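PDB 6ED2: glycosyl hydrolase family 2, TIM barrel domain protein from Faecalibacterium prausnitzii A2-165, which probably hydrolyses beta-D-glucuronides, as one of the human gut bacterial beta-glucuronidases linked to drug reactivation. Local coordinates for residues Ala418-Met423 with Phe457-Arg462; Gly402-Glu407 with Ser437-Pro442; Glu129-Glu134 with Phe140-Thr145; Gly257-Lys262 with Tyr275-Arg280; Ser312-Arg317 with Gly371-Asp376. One frame throughout, in Å; residues are numbered along the deposited sequence.

Interaction 1: Ala418-Met423 with Phe457-Arg462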
# COMPACT_ATOMS: atom_id res chain seq x y z
N ALA A 418 -1.03 29.30 34.46
CA ALA A 418 -0.69 28.15 35.29
C ALA A 418 0.11 27.12 34.50
O ALA A 418 1.16 26.64 34.96
CB ALA A 418 -1.97 27.51 35.83
N ALA A 419 -0.37 26.76 33.31
CA ALA A 419 0.36 25.84 32.45
C ALA A 419 1.76 26.35 32.15
O ALA A 419 2.74 25.60 32.22
CB ALA A 419 -0.43 25.61 31.15
N LEU A 420 1.87 27.64 31.82
CA LEU A 420 3.18 28.23 31.53
C LEU A 420 4.09 28.16 32.74
O LEU A 420 5.29 27.87 32.63
CB LEU A 420 3.00 29.68 31.07
CG LEU A 420 4.27 30.47 30.76
CD1 LEU A 420 5.16 29.71 29.76
CD2 LEU A 420 3.96 31.91 30.26
N THR A 421 3.54 28.46 33.92
CA THR A 421 4.34 28.44 35.13
C THR A 421 4.85 27.04 35.40
O THR A 421 6.04 26.83 35.69
CB THR A 421 3.49 28.95 36.31
OG1 THR A 421 3.09 30.31 36.05
CG2 THR A 421 4.26 28.89 37.62
N ASP A 422 3.96 26.05 35.31
CA ASP A 422 4.34 24.66 35.56
C ASP A 422 5.33 24.17 34.52
O ASP A 422 6.31 23.50 34.85
CB ASP A 422 3.08 23.80 35.61
CG ASP A 422 2.31 23.98 36.92
OD1 ASP A 422 2.92 24.53 37.85
OD2 ASP A 422 1.12 23.62 37.03
N MET A 423 5.12 24.53 33.25
CA MET A 423 6.06 24.07 32.23
C MET A 423 7.46 24.62 32.48
O MET A 423 8.45 23.88 32.42
CB MET A 423 5.59 24.46 30.83
CG MET A 423 6.67 24.15 29.79
SD MET A 423 6.26 24.57 28.09
CE MET A 423 6.35 26.38 28.19
N PHE A 457 3.88 36.93 27.90
CA PHE A 457 5.30 37.04 27.59
C PHE A 457 6.07 37.63 28.75
O PHE A 457 7.25 37.32 28.93
CB PHE A 457 5.48 37.87 26.31
CG PHE A 457 5.20 37.10 25.06
CD1 PHE A 457 6.24 36.55 24.32
CD2 PHE A 457 3.90 36.88 24.64
CE1 PHE A 457 5.99 35.82 23.17
CE2 PHE A 457 3.63 36.14 23.51
CZ PHE A 457 4.69 35.61 22.76
N GLU A 458 5.43 38.47 29.57
CA GLU A 458 6.11 38.98 30.76
C GLU A 458 6.33 37.86 31.77
O GLU A 458 7.43 37.73 32.33
CB GLU A 458 5.30 40.13 31.37
CG GLU A 458 5.77 41.53 30.91
CD GLU A 458 4.67 42.64 30.97
OE1 GLU A 458 4.84 43.66 30.26
OE2 GLU A 458 3.67 42.51 31.72
N LEU A 459 5.31 37.04 32.00
CA LEU A 459 5.45 35.89 32.89
C LEU A 459 6.58 34.97 32.45
O LEU A 459 7.40 34.53 33.26
CB LEU A 459 4.12 35.13 32.96
CG LEU A 459 4.04 33.99 33.97
CD1 LEU A 459 4.34 34.49 35.40
CD2 LEU A 459 2.66 33.32 33.89
N ALA A 460 6.66 34.68 31.14
CA ALA A 460 7.71 33.78 30.66
C ALA A 460 9.09 34.35 30.89
O ALA A 460 10.05 33.61 31.15
CB ALA A 460 7.52 33.48 29.16
N ARG A 461 9.23 35.67 30.78
CA ARG A 461 10.50 36.30 31.12
C ARG A 461 10.80 36.16 32.61
O ARG A 461 11.91 35.75 32.99
CB ARG A 461 10.48 37.77 30.70
CG ARG A 461 11.64 38.61 31.21
CD ARG A 461 11.63 39.96 30.53
NE ARG A 461 12.22 39.92 29.20
CZ ARG A 461 11.98 40.80 28.23
NH1 ARG A 461 11.13 41.81 28.43
NH2 ARG A 461 12.60 40.69 27.05
N ARG A 462 9.82 36.47 33.46
CA ARG A 462 10.03 36.43 34.91
C ARG A 462 10.37 35.02 35.41
O ARG A 462 11.21 34.86 36.30
CB ARG A 462 8.79 36.91 35.66
CG ARG A 462 8.44 38.36 35.53
CD ARG A 462 7.05 38.55 36.14
NE ARG A 462 6.57 39.92 36.08
CZ ARG A 462 5.53 40.35 36.79
NH1 ARG A 462 4.89 39.49 37.59
NH2 ARG A 462 5.13 41.61 36.71
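L459 reaches out from helix 449-463 and meets T421 at about a right angle, with its CD2 methyl against the threonine hydroxyl: T421 OG1 to L459 CD2 is 3.7 Å. That hydroxyl has its polar business within its own helix, where OG1 bonds to the carbonyl oxygen of K417, and L459 merely packs against it. Coming the other way is L420. Its CG stands anti to the backbone N (chi1 178°), which extends the side chain across the gap, and a single methyl does the touching. L420 CD2 lies 4.1 Å from L459 CD2, methyl against methyl, and the same carbon rests on the A460 backbone, 4.0 Å from A460 N. It is equally close to the one side-chain carbon of that alanine, with L420 CD2 to A460 CB also 4.0 Å. These are two helices on the outside of the TIM barrel, flanking strand 433-440 in the chain, and like neighbouring helices of that fold they run nearly parallel: the short axes approach to 10.1 Å at a crossing angle of -19°. L456 and L463 of the second helix also touch L420 and T421 respectively. On the barrel side, A460 and F457 pack on L438 of the intervening strand. Further round the first helix, D422 OD1 forms a salt bridge with R26 NH1.

Interaction 2: Gly402-Glu407 with Ser437-Pro442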
# COMPACT_ATOMS: atom_id res chain seq x y z
N GLY A 402 -13.55 38.25 17.48
CA GLY A 402 -12.26 37.60 17.62
C GLY A 402 -12.16 36.75 18.87
O GLY A 402 -12.83 36.97 19.88
N PHE A 403 -11.26 35.76 18.80
CA PHE A 403 -11.15 34.80 19.89
C PHE A 403 -10.82 35.49 21.21
O PHE A 403 -11.32 35.08 22.26
CB PHE A 403 -10.10 33.72 19.58
CG PHE A 403 -10.17 32.57 20.52
CD1 PHE A 403 -9.41 32.56 21.68
CD2 PHE A 403 -11.05 31.53 20.28
CE1 PHE A 403 -9.52 31.51 22.58
CE2 PHE A 403 -11.16 30.47 21.18
CZ PHE A 403 -10.39 30.46 22.33
N PHE A 404 -10.01 36.54 21.17
CA PHE A 404 -9.57 37.20 22.40
C PHE A 404 -10.52 38.31 22.86
O PHE A 404 -10.19 39.05 23.79
CB PHE A 404 -8.15 37.72 22.22
CG PHE A 404 -7.13 36.62 22.07
CD1 PHE A 404 -6.91 35.72 23.11
CD2 PHE A 404 -6.44 36.44 20.89
CE1 PHE A 404 -6.00 34.67 22.99
CE2 PHE A 404 -5.52 35.40 20.74
CZ PHE A 404 -5.30 34.50 21.80
N GLU A 405 -11.70 38.42 22.25
CA GLU A 405 -12.76 39.27 22.79
C GLU A 405 -13.77 38.49 23.62
O GLU A 405 -14.68 39.11 24.18
CB GLU A 405 -13.53 39.98 21.67
CG GLU A 405 -12.69 40.65 20.61
CD GLU A 405 -13.55 41.36 19.58
OE1 GLU A 405 -13.92 40.75 18.54
OE2 GLU A 405 -13.87 42.54 19.82
N LYS A 406 -13.65 37.17 23.68
CA LYS A 406 -14.67 36.39 24.36
C LYS A 406 -14.72 36.77 25.84
O LYS A 406 -13.70 37.10 26.45
CB LYS A 406 -14.40 34.88 24.20
CG LYS A 406 -14.64 34.34 22.79
CD LYS A 406 -14.24 32.86 22.68
CE LYS A 406 -14.62 32.27 21.34
NZ LYS A 406 -15.99 31.70 21.37
N GLU A 407 -15.93 36.73 26.40
CA GLU A 407 -16.11 36.93 27.83
C GLU A 407 -15.26 35.97 28.65
O GLU A 407 -14.88 36.29 29.78
CB GLU A 407 -17.59 36.76 28.20
CG GLU A 407 -18.13 35.35 27.87
CD GLU A 407 -19.64 35.17 28.11
OE1 GLU A 407 -20.33 36.12 28.55
OE2 GLU A 407 -20.14 34.04 27.85
N SER A 437 7.70 28.33 23.59
CA SER A 437 6.67 28.70 22.64
C SER A 437 5.36 28.83 23.42
O SER A 437 4.92 27.87 24.05
CB SER A 437 6.55 27.67 21.51
OG SER A 437 5.37 27.91 20.77
N LEU A 438 4.75 30.01 23.37
CA LEU A 438 3.69 30.33 24.32
C LEU A 438 2.29 30.08 23.77
O LEU A 438 1.34 30.00 24.56
CB LEU A 438 3.81 31.79 24.76
CG LEU A 438 4.73 32.16 25.93
CD1 LEU A 438 6.05 31.46 25.89
CD2 LEU A 438 4.98 33.66 25.97
N LEU A 439 2.14 29.99 22.45
CA LEU A 439 0.87 29.72 21.79
C LEU A 439 1.16 29.08 20.45
O LEU A 439 2.22 29.32 19.85
CB LEU A 439 0.02 30.99 21.56
CG LEU A 439 -0.23 32.03 22.66
CD1 LEU A 439 0.82 33.11 22.58
CD2 LEU A 439 -1.63 32.63 22.53
N ASN A 440 0.25 28.22 19.98
CA ASN A 440 0.34 27.67 18.63
C ASN A 440 -0.85 28.17 17.82
O ASN A 440 -2.00 27.82 18.11
CB ASN A 440 0.37 26.14 18.61
CG ASN A 440 0.53 25.59 17.17
OD1 ASN A 440 1.63 25.62 16.59
ND2 ASN A 440 -0.56 25.11 16.60
N GLU A 441 -0.56 28.97 16.81
CA GLU A 441 -1.56 29.47 15.87
C GLU A 441 -2.76 30.14 16.56
O GLU A 441 -3.91 29.78 16.31
CB GLU A 441 -2.03 28.35 14.97
CG GLU A 441 -0.96 27.81 14.05
CD GLU A 441 -1.50 26.79 13.07
OE1 GLU A 441 -2.62 26.28 13.29
OE2 GLU A 441 -0.80 26.49 12.09
N PRO A 442 -2.52 31.12 17.43
CA PRO A 442 -3.64 31.90 17.97
C PRO A 442 -4.13 32.87 16.91
O PRO A 442 -3.41 33.23 15.98
CB PRO A 442 -3.02 32.64 19.16
CG PRO A 442 -1.62 32.85 18.74
CD PRO A 442 -1.22 31.68 17.86
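F404 and L439 both set CG anti to the carbonyl carbon and beside the backbone N, at chi1 -67° and -48°, and the two side chains approach from opposite directions. The far end of the F404 ring does the touching, with F404 CZ 4.2 Å from L439 CD2, oblique to the ring. P442 comes in at the ring edge, near its plane: P442 CB is 4.0 Å from F404 CZ and just as far from CE2. Over one face of the F404 ring lies F403 CD1, offset toward the rim. The F404 ring also meets that of Y452, while F453 packs on both L439 and P442. The turn carrying F404 is pinned by G402 N bonding to E405 OE1 at 2.7 Å through the anti lone pair, and by F404 N to S446 OG. The contact ties a loop to the C-terminal end of strand 433-440, the end where TIM barrel enzymes carry their active site, so it probably lies beside it; N440 and E441 there bind a glycerol, probably from the crystallisation liquor. Between the segments everything is carbon on carbon, so shape and packing hold the ring, while the polar bonds lie in the turn behind it.

Interaction 3: Glu129-Glu134 with Phe140-Thr145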
# COMPACT_ATOMS: atom_id res chain seq x y z
N GLU A 129 -10.82 12.41 48.92
CA GLU A 129 -10.24 13.25 47.87
C GLU A 129 -8.99 13.95 48.39
O GLU A 129 -9.02 14.58 49.45
CB GLU A 129 -11.26 14.28 47.39
CG GLU A 129 -10.89 14.98 46.08
CD GLU A 129 -12.10 15.61 45.37
OE1 GLU A 129 -13.24 15.45 45.86
OE2 GLU A 129 -11.90 16.25 44.32
N VAL A 130 -7.89 13.85 47.63
CA VAL A 130 -6.58 14.31 48.10
C VAL A 130 -5.89 15.21 47.09
O VAL A 130 -4.83 15.78 47.38
CB VAL A 130 -5.65 13.11 48.43
CG1 VAL A 130 -6.09 12.41 49.70
CG2 VAL A 130 -5.58 12.15 47.25
N ALA A 131 -6.44 15.32 45.87
CA ALA A 131 -5.85 16.25 44.91
C ALA A 131 -6.85 16.53 43.79
O ALA A 131 -7.74 15.72 43.51
CB ALA A 131 -4.54 15.73 44.31
N GLN A 132 -6.69 17.70 43.19
CA GLN A 132 -7.42 18.09 41.99
C GLN A 132 -6.42 18.74 41.05
O GLN A 132 -5.51 19.45 41.50
CB GLN A 132 -8.57 19.05 42.29
CG GLN A 132 -9.61 18.46 43.21
CD GLN A 132 -10.63 19.48 43.64
OE1 GLN A 132 -10.30 20.65 43.82
NE2 GLN A 132 -11.88 19.04 43.81
N HIS A 133 -6.58 18.48 39.76
CA HIS A 133 -5.63 19.02 38.81
C HIS A 133 -6.34 19.31 37.50
O HIS A 133 -7.18 18.54 37.05
CB HIS A 133 -4.48 18.05 38.56
CG HIS A 133 -3.44 18.58 37.63
ND1 HIS A 133 -2.43 19.42 38.04
CD2 HIS A 133 -3.26 18.38 36.30
CE1 HIS A 133 -1.66 19.71 37.00
NE2 HIS A 133 -2.14 19.09 35.94
N GLU A 134 -5.98 20.44 36.91
CA GLU A 134 -6.48 20.86 35.61
C GLU A 134 -5.32 20.89 34.63
O GLU A 134 -4.25 21.43 34.95
CB GLU A 134 -7.15 22.23 35.72
CG GLU A 134 -7.45 22.85 34.37
CD GLU A 134 -8.59 22.13 33.66
OE1 GLU A 134 -9.44 21.53 34.35
OE2 GLU A 134 -8.62 22.16 32.41
N PHE A 140 1.54 16.58 38.62
CA PHE A 140 1.05 17.04 39.90
C PHE A 140 1.19 15.93 40.94
O PHE A 140 1.24 14.74 40.61
CB PHE A 140 -0.40 17.50 39.79
CG PHE A 140 -1.36 16.42 39.43
CD1 PHE A 140 -2.12 15.80 40.41
CD2 PHE A 140 -1.52 16.02 38.11
CE1 PHE A 140 -3.04 14.80 40.08
CE2 PHE A 140 -2.42 15.03 37.77
CZ PHE A 140 -3.18 14.42 38.76
N ASP A 141 1.24 16.35 42.20
CA ASP A 141 1.43 15.46 43.34
C ASP A 141 0.20 15.44 44.24
O ASP A 141 -0.59 16.39 44.29
CB ASP A 141 2.65 15.90 44.17
CG ASP A 141 3.97 15.66 43.44
OD1 ASP A 141 4.09 14.67 42.68
OD2 ASP A 141 4.91 16.48 43.64
N ALA A 142 0.04 14.33 44.97
CA ALA A 142 -0.99 14.19 45.99
C ALA A 142 -0.34 13.67 47.26
O ALA A 142 0.22 12.56 47.26
CB ALA A 142 -2.11 13.26 45.55
N THR A 143 -0.39 14.46 48.33
CA THR A 143 0.18 14.05 49.61
C THR A 143 -0.82 13.19 50.36
O THR A 143 -1.97 13.59 50.54
CB THR A 143 0.57 15.27 50.44
OG1 THR A 143 1.78 15.83 49.92
CG2 THR A 143 0.81 14.89 51.90
N VAL A 144 -0.40 11.98 50.75
CA VAL A 144 -1.38 11.07 51.34
C VAL A 144 -0.87 10.53 52.67
O VAL A 144 -1.33 9.49 53.16
CB VAL A 144 -1.73 9.93 50.36
CG1 VAL A 144 -2.30 10.50 49.07
CG2 VAL A 144 -0.50 9.09 50.07
N THR A 145 0.07 11.27 53.27
CA THR A 145 0.73 10.86 54.50
C THR A 145 -0.25 10.45 55.59
O THR A 145 -0.07 9.41 56.25
CB THR A 145 1.61 11.99 55.00
OG1 THR A 145 2.56 12.31 53.99
CG2 THR A 145 2.33 11.59 56.29
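A classic beta bulge shapes one side of this contact: V130 and A131 both face V123 on the neighbouring strand 120-125, and both point toward segment 140-145. The strands 129-134 and 140-143 run antiparallel at 166°, their axes approaching to 6.1 Å, yet each spends its backbone bonds on another neighbour, the first on strand 120-125 and the second on 109-114. What joins them is side chains. A131 CB lies 3.7 Å from A142 CB, and V130 CG2 adds to this, 4.0 Å from A142 CB and 4.1 Å from V144 CG1. Beyond the alanines, H133 and F140 form an offset stack, with ring planes only 11° apart and centroids 4.2 Å apart. The slip between the rings puts H133 CB, rather than the imidazole, over the middle of the phenyl face, 3.5 Å from the F140 ring centroid, a CH-pi contact. The packing is tight, with H133 CG just 3.2 Å from F140 CD2. F140 holds CG between its backbone N and carbonyl carbon (chi1 64°), a crowded position that brings the ring under the histidine; it also meets the F114 ring. On the far side of the first strand, Q132 NE2 bonds to E129 OE2 at 2.8 Å from above the carboxylate plane, and that oxygen also pairs with R122. Alanines, valines and a stacked aromatic pair packing between two strands that are not hydrogen-bonded partners fit the jelly-roll beta-sandwich that forms the sugar-binding domain of family 2 glycosidases.

Interaction 4: Gly257-Lys262 with Tyr275-Arg280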
# COMPACT_ATOMS: atom_id res chain seq x y z
N GLY A 257 24.27 30.37 45.46
CA GLY A 257 25.71 30.34 45.33
C GLY A 257 26.12 30.14 43.89
O GLY A 257 25.30 30.22 42.97
N THR A 258 27.40 29.88 43.72
CA THR A 258 28.01 29.71 42.42
C THR A 258 28.88 28.46 42.45
O THR A 258 29.67 28.29 43.38
CB THR A 258 28.84 30.95 42.05
OG1 THR A 258 27.97 32.09 42.01
CG2 THR A 258 29.50 30.78 40.69
N LEU A 259 28.71 27.58 41.47
CA LEU A 259 29.62 26.46 41.29
C LEU A 259 30.63 26.85 40.23
O LEU A 259 30.25 27.21 39.11
CB LEU A 259 28.87 25.18 40.90
CG LEU A 259 27.75 24.78 41.87
CD1 LEU A 259 26.77 23.86 41.19
CD2 LEU A 259 28.32 24.16 43.16
N VAL A 260 31.91 26.81 40.58
CA VAL A 260 32.99 27.13 39.66
C VAL A 260 33.52 25.82 39.10
O VAL A 260 33.98 24.97 39.87
CB VAL A 260 34.11 27.93 40.36
CG1 VAL A 260 35.23 28.25 39.40
CG2 VAL A 260 33.53 29.20 40.97
N VAL A 261 33.46 25.65 37.78
CA VAL A 261 33.87 24.41 37.13
C VAL A 261 35.03 24.72 36.20
O VAL A 261 34.83 25.18 35.07
CB VAL A 261 32.72 23.73 36.38
CG1 VAL A 261 33.17 22.39 35.83
CG2 VAL A 261 31.51 23.56 37.28
N LYS A 262 36.24 24.44 36.66
CA LYS A 262 37.43 24.70 35.86
C LYS A 262 37.53 23.70 34.71
O LYS A 262 37.29 22.50 34.88
CB LYS A 262 38.68 24.63 36.73
CG LYS A 262 39.91 25.24 36.10
CD LYS A 262 41.11 25.16 37.04
CE LYS A 262 42.42 25.08 36.27
NZ LYS A 262 43.57 24.82 37.19
N TYR A 275 26.80 16.63 33.90
CA TYR A 275 27.41 16.50 35.21
C TYR A 275 26.36 16.04 36.20
O TYR A 275 25.16 16.26 36.02
CB TYR A 275 27.99 17.83 35.70
CG TYR A 275 29.29 18.24 35.04
CD1 TYR A 275 30.52 17.99 35.65
CD2 TYR A 275 29.28 18.92 33.83
CE1 TYR A 275 31.72 18.40 35.05
CE2 TYR A 275 30.46 19.34 33.23
CZ TYR A 275 31.67 19.07 33.84
OH TYR A 275 32.83 19.48 33.22
N ASP A 276 26.81 15.42 37.28
CA ASP A 276 25.90 14.93 38.30
C ASP A 276 25.79 15.97 39.41
O ASP A 276 26.80 16.40 39.96
CB ASP A 276 26.37 13.58 38.85
CG ASP A 276 26.30 12.48 37.80
OD1 ASP A 276 25.19 12.23 37.29
OD2 ASP A 276 27.34 11.89 37.48
N LEU A 277 24.56 16.37 39.70
CA LEU A 277 24.28 17.39 40.70
C LEU A 277 23.76 16.72 41.95
O LEU A 277 22.84 15.90 41.88
CB LEU A 277 23.26 18.40 40.15
CG LEU A 277 22.90 19.62 41.00
CD1 LEU A 277 24.11 20.52 41.19
CD2 LEU A 277 21.79 20.40 40.34
N VAL A 278 24.34 17.06 43.10
CA VAL A 278 23.93 16.51 44.39
C VAL A 278 23.52 17.67 45.29
O VAL A 278 24.36 18.49 45.69
CB VAL A 278 25.05 15.69 45.04
CG1 VAL A 278 24.59 15.12 46.39
CG2 VAL A 278 25.51 14.61 44.10
N ILE A 279 22.24 17.71 45.66
CA ILE A 279 21.72 18.73 46.57
C ILE A 279 21.31 18.06 47.87
O ILE A 279 20.46 17.16 47.87
CB ILE A 279 20.51 19.48 45.97
CG1 ILE A 279 20.80 20.00 44.56
CG2 ILE A 279 20.08 20.60 46.92
CD1 ILE A 279 19.54 20.48 43.86
N ARG A 280 21.86 18.54 48.99
CA ARG A 280 21.60 17.92 50.28
C ARG A 280 21.16 18.96 51.32
O ARG A 280 21.67 20.08 51.34
CB ARG A 280 22.84 17.17 50.78
CG ARG A 280 23.15 15.92 49.99
CD ARG A 280 24.28 15.13 50.62
NE ARG A 280 24.23 13.73 50.19
CZ ARG A 280 24.87 12.74 50.80
NH1 ARG A 280 25.61 12.97 51.88
NH2 ARG A 280 24.75 11.50 50.33
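L259 and V261 face L277 and Y275 across the interior of a beta-sandwich, the immunoglobulin-like domain that family 2 glycosidases carry before the barrel. The two segments belong to different sheets, 257-262 to the three-stranded one and 275-280 to the four-stranded one, and their nearest CA pairs stand more than 10 Å apart, a gap that side chains alone bridge. Two thin contacts do so. One is methyl on methyl, L259 CD1 to L277 CD1 at 4.3 Å. In the other, V261 and Y275 slide past each other in opposite directions: V261 CG1 reaches the end of the tyrosine, 4.2 Å from Y275 CZ, obliquely to the ring. That methyl is carried anti to the backbone N (chi1 -175°), while Y275 swings its CG anti to the carbonyl carbon (chi1 -75°), which brings the hydroxyl end of the ring to the valine. In the next shell, L242 and I297 both pack on V261 and on Y275, so they fill in around the pair, and V240, I295 and Y213 touch L277. The Y273 ring meets that of Y275 edge-to-face. Strand 238-244 also supplies T239 and E241 to a bound magnesium ion; the L259 side chain is about 6 Å from that of E241. At its end the tyrosine is fixed by a polar bond: Y275 OH, with V261 CG1 3.9 Å away, takes a hydrogen bond from R265 N.

Interaction 5: Ser312-Arg317 with Gly371-Asp376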
# COMPACT_ATOMS: atom_id res chain seq x y z
N SER A 312 28.31 30.35 19.86
CA SER A 312 28.41 30.04 18.44
C SER A 312 27.03 29.89 17.81
O SER A 312 26.14 29.29 18.42
CB SER A 312 29.22 28.76 18.19
OG SER A 312 30.60 29.06 18.10
N PRO A 313 26.83 30.39 16.59
CA PRO A 313 25.49 30.33 15.98
C PRO A 313 25.11 28.93 15.55
O PRO A 313 25.96 28.14 15.12
CB PRO A 313 25.62 31.27 14.77
CG PRO A 313 27.08 31.28 14.45
CD PRO A 313 27.81 31.11 15.75
N VAL A 314 23.83 28.61 15.69
CA VAL A 314 23.28 27.32 15.28
C VAL A 314 22.08 27.58 14.38
O VAL A 314 21.16 28.32 14.76
CB VAL A 314 22.84 26.45 16.47
CG1 VAL A 314 22.22 25.16 15.96
CG2 VAL A 314 24.01 26.14 17.37
N TYR A 315 22.08 26.95 13.21
CA TYR A 315 20.91 26.96 12.33
C TYR A 315 20.04 25.77 12.72
O TYR A 315 20.47 24.61 12.60
CB TYR A 315 21.33 26.90 10.86
CG TYR A 315 20.15 26.93 9.92
CD1 TYR A 315 19.62 28.15 9.48
CD2 TYR A 315 19.54 25.75 9.51
CE1 TYR A 315 18.50 28.18 8.63
CE2 TYR A 315 18.43 25.77 8.66
CZ TYR A 315 17.91 26.99 8.23
OH TYR A 315 16.82 26.99 7.39
N LEU A 316 18.83 26.05 13.20
CA LEU A 316 17.97 25.01 13.73
C LEU A 316 17.37 24.20 12.59
O LEU A 316 16.89 24.77 11.59
CB LEU A 316 16.86 25.62 14.59
CG LEU A 316 17.20 26.67 15.67
CD1 LEU A 316 15.96 27.15 16.45
CD2 LEU A 316 18.25 26.16 16.66
N ARG A 317 17.40 22.88 12.71
CA ARG A 317 16.78 21.97 11.74
C ARG A 317 16.19 20.80 12.50
O ARG A 317 16.84 20.25 13.41
CB ARG A 317 17.79 21.48 10.68
CG ARG A 317 18.87 20.55 11.22
CD ARG A 317 20.17 20.70 10.46
NE ARG A 317 20.82 21.96 10.79
CZ ARG A 317 22.01 22.34 10.33
NH1 ARG A 317 22.69 21.55 9.50
NH2 ARG A 317 22.51 23.52 10.69
N GLY A 371 22.15 15.58 23.09
CA GLY A 371 22.51 16.90 22.60
C GLY A 371 21.56 17.44 21.55
O GLY A 371 21.98 17.87 20.47
N PHE A 372 20.26 17.41 21.85
CA PHE A 372 19.23 17.97 20.98
C PHE A 372 18.67 19.23 21.62
O PHE A 372 18.60 19.35 22.84
CB PHE A 372 18.09 16.96 20.74
CG PHE A 372 18.33 16.05 19.56
CD1 PHE A 372 19.11 14.92 19.70
CD2 PHE A 372 17.77 16.34 18.33
CE1 PHE A 372 19.33 14.08 18.61
CE2 PHE A 372 18.00 15.51 17.23
CZ PHE A 372 18.77 14.38 17.37
N LEU A 373 18.29 20.19 20.78
CA LEU A 373 17.69 21.44 21.22
C LEU A 373 16.17 21.32 21.17
O LEU A 373 15.61 20.83 20.19
CB LEU A 373 18.15 22.60 20.33
CG LEU A 373 19.65 22.74 20.12
CD1 LEU A 373 19.96 23.88 19.16
CD2 LEU A 373 20.33 22.96 21.47
N ILE A 374 15.51 21.82 22.21
CA ILE A 374 14.06 21.73 22.34
C ILE A 374 13.47 23.13 22.46
O ILE A 374 13.92 23.93 23.29
CB ILE A 374 13.66 20.91 23.58
CG1 ILE A 374 14.12 19.45 23.42
CG2 ILE A 374 12.15 21.02 23.85
CD1 ILE A 374 13.61 18.55 24.53
N ILE A 375 12.45 23.40 21.66
CA ILE A 375 11.53 24.51 21.89
C ILE A 375 10.33 23.96 22.65
O ILE A 375 9.56 23.16 22.12
CB ILE A 375 11.11 25.17 20.58
CG1 ILE A 375 12.35 25.65 19.81
CG2 ILE A 375 10.16 26.33 20.87
CD1 ILE A 375 12.03 26.26 18.45
N ASP A 376 10.16 24.41 23.89
CA ASP A 376 9.19 23.85 24.82
C ASP A 376 7.88 24.63 24.70
O ASP A 376 7.86 25.86 24.86
CB ASP A 376 9.73 23.94 26.25
CG ASP A 376 9.21 22.83 27.17
OD1 ASP A 376 8.32 22.02 26.78
OD2 ASP A 376 9.69 22.80 28.33
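The flat guanidinium of R317, next in the chain to the contacting L316, is met at its edge by the backbone of Y315, whose carbonyl lies in the guanidinium plane. R317 grips it side-on: NH2 is 3.0 Å and NE 3.2 Å from Y315 O, both nitrogens coming from the same face of the carbonyl plane. N350 ND2 bonds to that oxygen as well, while R317 NH1 goes on to the carbonyls of W619 and L622, so the group's rotation is well fixed. Of the aromatic rings, Y315 meets F626 edge-to-face, and F372 meets H270 and F341 in the same way. With Y315 and R317 turned to those partners, the residues alternating with them, V314 and L316, point at segment 371-376. Their common target is a single methyl, L373 CD1. L316 CD2 touches it at 3.8 Å, the two leucines crossing at about a right angle, and V314 CG1 is 4.1 Å from L373 CD1. L373 sends CG anti to its carbonyl carbon (chi1 -51°) to get there. A looser touch, L316 CD1 to I375 CD1 at 4.5 Å, lies further along the strand. F307 of strand 306-309 packs on L316 and I434 on L373, extending the apolar cluster. Strand 351-353 pairs with both 312-320 and 373-377 and lies between them, so these leucines meet across it. Aliphatic side chains brought together from barrel strands that are not direct neighbours are what fills the core of a TIM barrel.

In the fold
Interactions 1, 2 and 5 all belong to the TIM barrel, and each touches the other two. Interactions 5 and 2 share its sheet: S437 N is 2.8 Å from D376 O, a probable hydrogen bond. Interaction 1 covers the outside, with F457 CG 3.6 Å from L438 CD2, and M423 SD 3.5 Å from D376 OD1. Interaction 3, in the sugar-binding domain, comes within about 5 Å of interaction 1 at nearest atoms without touching. In interaction 4 the L277 side chain is about 8 Å from a magnesium ion. Interaction 2, at the C-terminal end of a barrel strand, is probably closest to the active-site side, as in TIM barrel glycosidases generally; its P442 side chain is about 13 Å from a magnesium ion.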